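Local coordinates for protein bacterial fluorinating enzyme homolog (Thermus thermophilus, PDB 2CW5) that hydrolyses S-adenosyl-L-methionine to adenosine and L-methionine, working as a homotrimer and lacking chlorinase and fluorinase activity, at residues A79-P91 with V137-P151. Numbering follows the deposited sequence.
Sequences AVAALGRWTYVGP and VFAPAAAHLALGLPP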
ATOM      1  N   ALA C  79      -0.258 -26.341  -3.102  1.00 28.76           N
ATOM      2  CA  ALA C  79      -1.280 -25.295  -3.171  1.00 28.31           C
ATOM      3  C   ALA C  79      -2.647 -25.932  -2.938  1.00 27.09           C
ATOM      4  O   ALA C  79      -3.023 -26.872  -3.636  1.00 26.51           O
ATOM      5  CB  ALA C  79      -1.243 -24.612  -4.535  1.00 28.07           C
ATOM      6  N   VAL C  80      -3.395 -25.418  -1.965  1.00 25.33           N
ATOM      7  CA  VAL C  80      -4.699 -25.993  -1.657  1.00 24.41           C
ATOM      8  C   VAL C  80      -5.848 -25.019  -1.445  1.00 24.87           C
ATOM      9  O   VAL C  80      -5.670 -23.805  -1.343  1.00 23.81           O
ATOM     10  CB  VAL C  80      -4.640 -26.866  -0.377  1.00 24.47           C
ATOM     11  CG1 VAL C  80      -3.636 -27.992  -0.548  1.00 24.32           C
ATOM     12  CG2 VAL C  80      -4.271 -26.001   0.826  1.00 22.76           C
ATOM     13  N   ALA C  81      -7.041 -25.598  -1.392  1.00 24.41           N
ATOM     14  CA  ALA C  81      -8.270 -24.881  -1.120  1.00 22.40           C
ATOM     15  C   ALA C  81      -8.892 -25.757  -0.031  1.00 25.01           C
ATOM     16  O   ALA C  81      -8.947 -26.979  -0.179  1.00 23.08           O
ATOM     17  CB  ALA C  81      -9.155 -24.855  -2.342  1.00 23.92           C
ATOM     18  N   ALA C  82      -9.310 -25.143   1.071  1.00 24.14           N
ATOM     19  CA  ALA C  82      -9.934 -25.870   2.179  1.00 23.74           C
ATOM     20  C   ALA C  82     -11.301 -25.239   2.415  1.00 24.75           C
ATOM     21  O   ALA C  82     -11.429 -24.015   2.428  1.00 23.97           O
ATOM     22  CB  ALA C  82      -9.074 -25.768   3.430  1.00 24.09           C
ATOM     23  N   LEU C  83     -12.315 -26.074   2.609  1.00 24.31           N
ATOM     24  CA  LEU C  83     -13.681 -25.590   2.781  1.00 26.73           C
ATOM     25  C   LEU C  83     -14.284 -25.812   4.164  1.00 24.85           C
ATOM     26  O   LEU C  83     -14.306 -26.931   4.673  1.00 26.05           O
ATOM     27  CB  LEU C  83     -14.584 -26.257   1.741  1.00 28.09           C
ATOM     28  CG  LEU C  83     -14.047 -26.344   0.307  1.00 33.20           C
ATOM     29  CD1 LEU C  83     -14.918 -27.300  -0.502  1.00 33.50           C
ATOM     30  CD2 LEU C  83     -14.022 -24.965  -0.332  1.00 32.52           C
ATOM     31  N   GLY C  84     -14.776 -24.726   4.753  1.00 24.61           N
ATOM     32  CA  GLY C  84     -15.420 -24.775   6.053  1.00 25.03           C
ATOM     33  C   GLY C  84     -16.549 -23.765   5.959  1.00 25.96           C
ATOM     34  O   GLY C  84     -17.156 -23.640   4.891  1.00 24.40           O
ATOM     35  N   ARG C  85     -16.844 -23.057   7.049  1.00 25.11           N
ATOM     36  CA  ARG C  85     -17.884 -22.034   7.022  1.00 27.80           C
ATOM     37  C   ARG C  85     -17.385 -20.956   6.065  1.00 26.42           C
ATOM     38  O   ARG C  85     -18.167 -20.253   5.424  1.00 25.82           O
ATOM     39  CB  ARG C  85     -18.109 -21.420   8.412  1.00 30.03           C
ATOM     40  CG  ARG C  85     -18.614 -22.392   9.461  1.00 37.53           C
ATOM     41  CD  ARG C  85     -19.450 -21.681  10.524  1.00 41.05           C
ATOM     42  NE  ARG C  85     -18.700 -20.680  11.279  1.00 45.74           N
ATOM     43  CZ  ARG C  85     -17.788 -20.961  12.207  1.00 48.06           C
ATOM     44  NH1 ARG C  85     -17.497 -22.222  12.506  1.00 48.53           N
ATOM     45  NH2 ARG C  85     -17.168 -19.978  12.843  1.00 49.17           N
ATOM     46  N   TRP C  86     -16.066 -20.817   6.002  1.00 24.08           N
ATOM     47  CA  TRP C  86     -15.425 -19.872   5.092  1.00 22.82           C
ATOM     48  C   TRP C  86     -14.568 -20.747   4.187  1.00 22.16           C
ATOM     49  O   TRP C  86     -14.315 -21.906   4.506  1.00 22.51           O
ATOM     50  CB  TRP C  86     -14.540 -18.880   5.853  1.00 21.23           C
ATOM     51  CG  TRP C  86     -15.318 -17.881   6.662  1.00 23.17           C
ATOM     52  CD1 TRP C  86     -15.952 -16.763   6.198  1.00 24.07           C
ATOM     53  CD2 TRP C  86     -15.577 -17.934   8.067  1.00 25.44           C
ATOM     54  NE1 TRP C  86     -16.591 -16.115   7.231  1.00 26.21           N
ATOM     55  CE2 TRP C  86     -16.378 -16.815   8.389  1.00 25.99           C
ATOM     56  CE3 TRP C  86     -15.212 -18.822   9.089  1.00 28.41           C
ATOM     57  CZ2 TRP C  86     -16.822 -16.559   9.693  1.00 28.09           C
ATOM     58  CZ3 TRP C  86     -15.653 -18.568  10.385  1.00 28.87           C
ATOM     59  CH2 TRP C  86     -16.451 -17.444  10.675  1.00 28.86           C
ATOM     60  N   THR C  87     -14.138 -20.204   3.058  1.00 21.15           N
ATOM     61  CA  THR C  87     -13.320 -20.961   2.122  1.00 22.69           C
ATOM     62  C   THR C  87     -11.916 -20.382   2.136  1.00 23.05           C
ATOM     63  O   THR C  87     -11.738 -19.164   2.186  1.00 23.99           O
ATOM     64  CB  THR C  87     -13.928 -20.898   0.715  1.00 24.01           C
ATOM     65  OG1 THR C  87     -15.210 -21.543   0.740  1.00 21.71           O
ATOM     66  CG2 THR C  87     -13.022 -21.594  -0.311  1.00 23.93           C
ATOM     67  N   TYR C  88     -10.919 -21.256   2.099  1.00 20.80           N
ATOM     68  CA  TYR C  88      -9.532 -20.815   2.155  1.00 21.57           C
ATOM     69  C   TYR C  88      -8.756 -21.243   0.925  1.00 20.18           C
ATOM     70  O   TYR C  88      -8.909 -22.364   0.447  1.00 20.07           O
ATOM     71  CB  TYR C  88      -8.872 -21.391   3.411  1.00 20.22           C
ATOM     72  CG  TYR C  88      -9.668 -21.130   4.671  1.00 22.55           C
ATOM     73  CD1 TYR C  88      -9.561 -19.918   5.345  1.00 23.98           C
ATOM     74  CD2 TYR C  88     -10.576 -22.076   5.152  1.00 22.18           C
ATOM     75  CE1 TYR C  88     -10.344 -19.644   6.468  1.00 23.15           C
ATOM     76  CE2 TYR C  88     -11.365 -21.816   6.268  1.00 23.16           C
ATOM     77  CZ  TYR C  88     -11.247 -20.596   6.921  1.00 24.88           C
ATOM     78  OH  TYR C  88     -12.054 -20.312   8.004  1.00 22.59           O
ATOM     79  N   VAL C  89      -7.931 -20.336   0.415  1.00 19.53           N
ATOM     80  CA  VAL C  89      -7.113 -20.615  -0.758  1.00 20.68           C
ATOM     81  C   VAL C  89      -5.713 -20.092  -0.487  1.00 21.18           C
ATOM     82  O   VAL C  89      -5.514 -18.900  -0.264  1.00 19.52           O
ATOM     83  CB  VAL C  89      -7.677 -19.924  -2.013  1.00 20.18           C
ATOM     84  CG1 VAL C  89      -6.756 -20.171  -3.213  1.00 20.53           C
ATOM     85  CG2 VAL C  89      -9.076 -20.434  -2.295  1.00 20.53           C
ATOM     86  N   GLY C  90      -4.740 -20.995  -0.490  1.00 21.39           N
ATOM     87  CA  GLY C  90      -3.377 -20.586  -0.233  1.00 20.91           C
ATOM     88  C   GLY C  90      -2.467 -21.786  -0.068  1.00 21.13           C
ATOM     89  O   GLY C  90      -2.893 -22.920  -0.282  1.00 19.44           O
ATOM     90  N   PRO C  91      -1.201 -21.558   0.302  1.00 21.74           N
ATOM     91  CA  PRO C  91      -0.208 -22.618   0.501  1.00 23.59           C
ATOM     92  C   PRO C  91      -0.496 -23.492   1.715  1.00 22.90           C
ATOM     93  O   PRO C  91      -0.961 -23.014   2.749  1.00 21.71           O
ATOM     94  CB  PRO C  91       1.095 -21.842   0.647  1.00 24.54           C
ATOM     95  CG  PRO C  91       0.635 -20.580   1.332  1.00 21.93           C
ATOM     96  CD  PRO C  91      -0.602 -20.233   0.533  1.00 21.34           C
ATOM     97  N   VAL C 137      -1.761 -19.742 -10.011  1.00 23.35           N
ATOM     98  CA  VAL C 137      -2.461 -20.841  -9.346  1.00 23.36           C
ATOM     99  C   VAL C 137      -3.554 -20.402  -8.365  1.00 23.69           C
ATOM    100  O   VAL C 137      -4.717 -20.791  -8.501  1.00 25.13           O
ATOM    101  CB  VAL C 137      -1.457 -21.757  -8.582  1.00 25.23           C
ATOM    102  CG1 VAL C 137      -2.213 -22.865  -7.835  1.00 25.38           C
ATOM    103  CG2 VAL C 137      -0.465 -22.377  -9.565  1.00 25.32           C
ATOM    104  N   PHE C 138      -3.190 -19.588  -7.379  1.00 22.65           N
ATOM    105  CA  PHE C 138      -4.164 -19.154  -6.378  1.00 23.11           C
ATOM    106  C   PHE C 138      -5.277 -18.227  -6.882  1.00 22.64           C
ATOM    107  O   PHE C 138      -6.448 -18.432  -6.552  1.00 23.15           O
ATOM    108  CB  PHE C 138      -3.434 -18.517  -5.193  1.00 22.38           C
ATOM    109  CG  PHE C 138      -2.512 -19.468  -4.476  1.00 21.52           C
ATOM    110  CD1 PHE C 138      -3.008 -20.638  -3.901  1.00 22.75           C
ATOM    111  CD2 PHE C 138      -1.148 -19.208  -4.391  1.00 21.65           C
ATOM    112  CE1 PHE C 138      -2.153 -21.537  -3.250  1.00 22.65           C
ATOM    113  CE2 PHE C 138      -0.284 -20.097  -3.742  1.00 23.83           C
ATOM    114  CZ  PHE C 138      -0.792 -21.266  -3.170  1.00 22.06           C
ATOM    115  N   ALA C 139      -4.927 -17.224  -7.685  1.00 22.94           N
ATOM    116  CA  ALA C 139      -5.932 -16.291  -8.201  1.00 20.43           C
ATOM    117  C   ALA C 139      -7.026 -16.985  -9.010  1.00 21.72           C
ATOM    118  O   ALA C 139      -8.217 -16.742  -8.792  1.00 20.91           O
ATOM    119  CB  ALA C 139      -5.267 -15.197  -9.045  1.00 21.12           C
ATOM    120  N   PRO C 140      -6.643 -17.850  -9.967  1.00 20.95           N
ATOM    121  CA  PRO C 140      -7.680 -18.526 -10.751  1.00 22.05           C
ATOM    122  C   PRO C 140      -8.561 -19.428  -9.885  1.00 22.61           C
ATOM    123  O   PRO C 140      -9.751 -19.592 -10.154  1.00 21.75           O
ATOM    124  CB  PRO C 140      -6.876 -19.302 -11.800  1.00 22.74           C
ATOM    125  CG  PRO C 140      -5.546 -19.529 -11.131  1.00 25.51           C
ATOM    126  CD  PRO C 140      -5.296 -18.209 -10.447  1.00 22.74           C
ATOM    127  N   ALA C 141      -7.972 -19.988  -8.837  1.00 20.69           N
ATOM    128  CA  ALA C 141      -8.697 -20.862  -7.923  1.00 21.63           C
ATOM    129  C   ALA C 141      -9.719 -20.043  -7.136  1.00 21.84           C
ATOM    130  O   ALA C 141     -10.882 -20.437  -6.986  1.00 20.58           O
ATOM    131  CB  ALA C 141      -7.717 -21.538  -6.970  1.00 20.06           C
ATOM    132  N   ALA C 142      -9.277 -18.890  -6.647  1.00 20.72           N
ATOM    133  CA  ALA C 142     -10.143 -18.002  -5.881  1.00 21.34           C
ATOM    134  C   ALA C 142     -11.307 -17.501  -6.733  1.00 21.79           C
ATOM    135  O   ALA C 142     -12.441 -17.438  -6.265  1.00 22.39           O
ATOM    136  CB  ALA C 142      -9.338 -16.831  -5.351  1.00 21.91           C
ATOM    137  N   ALA C 143     -11.028 -17.140  -7.983  1.00 21.62           N
ATOM    138  CA  ALA C 143     -12.077 -16.652  -8.873  1.00 23.52           C
ATOM    139  C   ALA C 143     -13.107 -17.765  -9.088  1.00 24.51           C
ATOM    140  O   ALA C 143     -14.321 -17.536  -9.032  1.00 24.18           O
ATOM    141  CB  ALA C 143     -11.474 -16.224 -10.206  1.00 24.97           C
ATOM    142  N   HIS C 144     -12.604 -18.974  -9.321  1.00 23.73           N
ATOM    143  CA  HIS C 144     -13.445 -20.144  -9.538  1.00 24.74           C
ATOM    144  C   HIS C 144     -14.425 -20.301  -8.377  1.00 24.74           C
ATOM    145  O   HIS C 144     -15.633 -20.414  -8.584  1.00 25.39           O
ATOM    146  CB  HIS C 144     -12.551 -21.379  -9.668  1.00 26.37           C
ATOM    147  CG  HIS C 144     -13.294 -22.650  -9.933  1.00 28.65           C
ATOM    148  ND1 HIS C 144     -13.968 -23.339  -8.950  1.00 30.08           N
ATOM    149  CD2 HIS C 144     -13.431 -23.379 -11.065  1.00 27.82           C
ATOM    150  CE1 HIS C 144     -14.483 -24.443  -9.462  1.00 29.63           C
ATOM    151  NE2 HIS C 144     -14.172 -24.491 -10.744  1.00 32.11           N
ATOM    152  N   LEU C 145     -13.897 -20.290  -7.157  1.00 24.32           N
ATOM    153  CA  LEU C 145     -14.717 -20.421  -5.956  1.00 25.45           C
ATOM    154  C   LEU C 145     -15.627 -19.214  -5.736  1.00 25.85           C
ATOM    155  O   LEU C 145     -16.767 -19.368  -5.302  1.00 25.40           O
ATOM    156  CB  LEU C 145     -13.820 -20.624  -4.732  1.00 25.27           C
ATOM    157  CG  LEU C 145     -13.071 -21.957  -4.736  1.00 27.50           C
ATOM    158  CD1 LEU C 145     -12.008 -21.972  -3.642  1.00 27.61           C
ATOM    159  CD2 LEU C 145     -14.079 -23.096  -4.550  1.00 29.25           C
ATOM    160  N   ALA C 146     -15.122 -18.020  -6.038  1.00 25.10           N
ATOM    161  CA  ALA C 146     -15.903 -16.795  -5.875  1.00 28.81           C
ATOM    162  C   ALA C 146     -17.136 -16.821  -6.779  1.00 31.27           C
ATOM    163  O   ALA C 146     -18.184 -16.273  -6.431  1.00 31.56           O
ATOM    164  CB  ALA C 146     -15.042 -15.572  -6.197  1.00 25.62           C
ATOM    165  N   LEU C 147     -17.003 -17.456  -7.941  1.00 32.86           N
ATOM    166  CA  LEU C 147     -18.110 -17.559  -8.889  1.00 36.38           C
ATOM    167  C   LEU C 147     -19.150 -18.546  -8.383  1.00 36.37           C
ATOM    168  O   LEU C 147     -20.309 -18.498  -8.784  1.00 38.95           O
ATOM    169  CB  LEU C 147     -17.608 -18.016 -10.261  1.00 37.07           C
ATOM    170  CG  LEU C 147     -16.841 -17.003 -11.109  1.00 38.88           C
ATOM    171  CD1 LEU C 147     -16.233 -17.705 -12.313  1.00 38.38           C
ATOM    172  CD2 LEU C 147     -17.780 -15.888 -11.550  1.00 39.82           C
ATOM    173  N   GLY C 148     -18.729 -19.442  -7.498  1.00 37.32           N
ATOM    174  CA  GLY C 148     -19.648 -20.425  -6.956  1.00 37.36           C
ATOM    175  C   GLY C 148     -19.492 -21.790  -7.596  1.00 37.17           C
ATOM    176  O   GLY C 148     -20.290 -22.692  -7.344  1.00 36.83           O
ATOM    177  N   LEU C 149     -18.462 -21.945  -8.425  1.00 35.78           N
ATOM    178  CA  LEU C 149     -18.206 -23.215  -9.094  1.00 35.56           C
ATOM    179  C   LEU C 149     -17.711 -24.258  -8.087  1.00 35.70           C
ATOM    180  O   LEU C 149     -17.018 -23.926  -7.127  1.00 34.18           O
ATOM    181  CB  LEU C 149     -17.187 -23.010 -10.216  1.00 34.23           C
ATOM    182  CG  LEU C 149     -17.674 -22.112 -11.355  1.00 36.01           C
ATOM    183  CD1 LEU C 149     -16.538 -21.820 -12.319  1.00 37.26           C
ATOM    184  CD2 LEU C 149     -18.830 -22.790 -12.075  1.00 36.58           C
ATOM    185  N   PRO C 150     -18.050 -25.538  -8.308  1.00 36.87           N
ATOM    186  CA  PRO C 150     -17.664 -26.652  -7.433  1.00 37.37           C
ATOM    187  C   PRO C 150     -16.172 -26.772  -7.149  1.00 38.27           C
ATOM    188  O   PRO C 150     -15.344 -26.649  -8.049  1.00 37.49           O
ATOM    189  CB  PRO C 150     -18.212 -27.870  -8.170  1.00 38.27           C
ATOM    190  CG  PRO C 150     -18.104 -27.466  -9.598  1.00 37.60           C
ATOM    191  CD  PRO C 150     -18.628 -26.049  -9.565  1.00 37.61           C
ATOM    192  N   PRO C 151     -15.812 -27.026  -5.882  1.00 39.07           N
ATOM    193  CA  PRO C 151     -14.408 -27.161  -5.488  1.00 39.40           C
ATOM    194  C   PRO C 151     -13.672 -28.291  -6.205  1.00 39.43           C
ATOM    195  O   PRO C 151     -12.497 -28.152  -6.543  1.00 38.86           O
ATOM    196  CB  PRO C 151     -14.492 -27.371  -3.976  1.00 38.82           C
ATOM    197  CG  PRO C 151     -15.814 -28.043  -3.801  1.00 39.59           C
ATOM    198  CD  PRO C 151     -16.702 -27.251  -4.728  1.00 39.76           C
TER
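Phe138 reaches from the helix to the corner of the chain at Gly90. Phe138 CE1 lies 3.2 Å from Gly90 C, and Phe138 CZ lies 3.5 Å from Pro91 N. The ring thus rests against the peptide link between Gly90 and Pro91, whose atoms lie oblique to the ring. Ala79 CB also lies oblique to the ring, 3.5 Å from Phe138 CE1, while Val89 CG1 comes to its edge near the ring plane. Val89 divides its branches between two turns of the helix. CG1, anti to the backbone N (chi1 177°), faces Phe138 and Ala141. Val89 CG2 packs 3.6 Å from Leu145 CD1. Leu145 CD1 also meets Thr87 CG2 at 3.5 Å and has a looser contact with Ala81 CB. Beyond the helix, Leu83 CD1 presses closely on the proline ring, 3.5 Å from Pro151 CG. The side-chain contacts across the interface are apolar; Phe138 O and the Gly90 carbonyl also touch side chains.

Strands 79-83 and 87-89 form a hairpin, paired through Val80 with Gly90 and Ala82 with Tyr88. A Schellman motif at Gly148 ends the helix and turns the chain back toward Pro151. Leu66 and Val68 of strand 64-68 also touch Phe138. Pro91 and Phe138 lie near Asp70 and His133, respectively, both probably important for activity. The 137-147 part of the helix runs nearly antiparallel to strand 87-89 (162°). This is a helix packed on a mixed sheet, the alpha/beta layering of the SAM hydroxide adenosyltransferase N-terminal domain.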